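Local coordinates for flavoprotein 390 (Photobacterium phosphoreum, PDB 1FVP) that binds FMN carrying a covalently attached myristate, as a homodimeric, non-fluorescent relative of bacterial luciferase, at the interface of chains A and B. Coordinates in Å, arbitrary orientation; residue numbers count along the deposited sequence, not the author numbering. Chains: chain A/B, Flavoprotein 390.

The interface of chains A and B. Residues chain A 12, 14, 49, 51-52; chain B 54, 62-63, 65.
A:Asn12 is extended about its first torsion, CG opposite the backbone N (chi1 173°), which sends its carboxamide across to the B:Leu62-B:Ala63 backbone, while A:Tyr14, with CG opposite its own carbonyl carbon and beside the backbone N (chi1 -62°), brings its phenol to the same stretch of chain. The amide nitrogen ND2 of A:Asn12 donates to the carbonyl O of B:Ala63 at 3.1 Å. This bond is bent, 139° at the hydrogen, and the acceptor sits out of the A:Asn12 amide plane. One residue's backbone is gripped at both ends, because the N-H of B:Ala63 can also donate to the phenol OH of A:Tyr14, with N and OH 3.1 Å apart. B:Leu62 carries much of the apolar part of the contact and loses the greatest surface of the patch, 69 Å². Its isobutyl group pushes between the A:Asn12 carboxamide and the phenol end of A:Tyr51; methyl CD2 lies 3.6 Å from CG of A:Asn12. The A:Tyr51 side chain arrives from the opposite direction to the leucine. Within chain A its hydroxyl OH donates to the backbone O of A:Asn12 at 2.7 Å, almost in line with the carbonyl, a second-shell bond that ties two leucine-contacting residues together. Beside this core, A:Leu52 crosses B:Lys54 at about a right angle. The lysine NZ, 4.9 Å from OD1 of A:Asp49, may feel some attraction without a salt bridge. The patch belongs to the two-fold homodimer interface and recurs with the chains exchanged. At its lysine end, methyl CD2 of A:Leu52 rests 4.0 Å from CB of B:Lys54.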
# COMPACT_ATOMS: atom_id res chain seq x y z
N ASN A 12 3.23 -7.54 9.53
CA ASN A 12 4.56 -7.78 8.92
C ASN A 12 5.45 -7.92 10.15
O ASN A 12 5.88 -6.92 10.75
CB ASN A 12 4.92 -6.71 7.93
CG ASN A 12 6.32 -6.75 7.36
OD1 ASN A 12 7.01 -7.79 7.34
ND2 ASN A 12 6.77 -5.59 6.87
N TYR A 14 8.17 -10.97 12.41
CA TYR A 14 8.94 -12.23 12.46
C TYR A 14 8.38 -13.14 13.56
O TYR A 14 8.16 -12.79 14.72
CB TYR A 14 10.44 -11.98 12.53
CG TYR A 14 11.02 -11.27 11.32
CD1 TYR A 14 10.61 -11.59 10.02
CD2 TYR A 14 12.00 -10.28 11.49
CE1 TYR A 14 11.15 -10.93 8.92
CE2 TYR A 14 12.54 -9.63 10.39
CZ TYR A 14 12.12 -9.95 9.11
OH TYR A 14 12.68 -9.28 8.06
N ASP A 49 2.08 -2.53 9.84
CA ASP A 49 3.49 -2.57 10.28
C ASP A 49 3.75 -1.28 11.07
O ASP A 49 4.88 -0.93 11.35
CB ASP A 49 4.44 -2.76 9.13
CG ASP A 49 5.00 -1.53 8.47
OD1 ASP A 49 5.97 -0.98 9.00
OD2 ASP A 49 4.44 -1.16 7.41
N TYR A 51 3.56 -0.40 14.07
CA TYR A 51 4.25 -0.41 15.37
C TYR A 51 5.60 0.30 15.33
O TYR A 51 6.27 0.41 16.37
CB TYR A 51 4.44 -1.87 15.85
CG TYR A 51 5.17 -2.76 14.87
CD1 TYR A 51 4.51 -3.38 13.81
CD2 TYR A 51 6.53 -2.98 15.01
CE1 TYR A 51 5.22 -4.18 12.93
CE2 TYR A 51 7.25 -3.78 14.13
CZ TYR A 51 6.59 -4.39 13.08
OH TYR A 51 7.31 -5.20 12.24
N LEU A 52 5.97 0.76 14.16
CA LEU A 52 7.22 1.44 13.86
C LEU A 52 7.21 2.96 14.02
O LEU A 52 6.20 3.62 13.73
CB LEU A 52 7.57 1.04 12.41
CG LEU A 52 8.75 0.14 12.16
CD1 LEU A 52 8.83 -1.00 13.17
CD2 LEU A 52 8.60 -0.41 10.74
N LYS B 54 13.64 0.24 9.25
CA LYS B 54 12.55 -0.67 9.65
C LYS B 54 13.22 -1.84 10.38
O LYS B 54 13.38 -2.98 9.93
CB LYS B 54 11.80 -1.19 8.45
CG LYS B 54 11.79 -0.25 7.24
CD LYS B 54 10.65 0.75 7.34
CE LYS B 54 9.99 0.95 5.98
NZ LYS B 54 8.78 1.79 6.15
N LEU B 62 13.00 -5.47 8.66
CA LEU B 62 11.71 -5.98 8.24
C LEU B 62 11.63 -6.25 6.74
O LEU B 62 12.18 -5.45 5.97
CB LEU B 62 10.62 -4.95 8.62
CG LEU B 62 9.70 -5.28 9.77
CD1 LEU B 62 10.24 -4.75 11.08
CD2 LEU B 62 8.34 -4.68 9.45
N ALA B 63 10.92 -7.31 6.42
CA ALA B 63 10.68 -7.74 5.02
C ALA B 63 9.98 -6.57 4.31
O ALA B 63 8.81 -6.27 4.57
CB ALA B 63 9.82 -8.98 5.04
N PHE B 65 8.11 -5.48 1.93
CA PHE B 65 7.08 -5.71 0.90
C PHE B 65 6.56 -4.36 0.39
O PHE B 65 6.87 -3.29 0.93
CB PHE B 65 5.94 -6.56 1.42
CG PHE B 65 6.38 -7.97 1.70
CD1 PHE B 65 6.96 -8.26 2.94
CD2 PHE B 65 6.23 -8.94 0.72
CE1 PHE B 65 7.38 -9.55 3.20
CE2 PHE B 65 6.66 -10.23 0.97
CZ PHE B 65 7.25 -10.52 2.21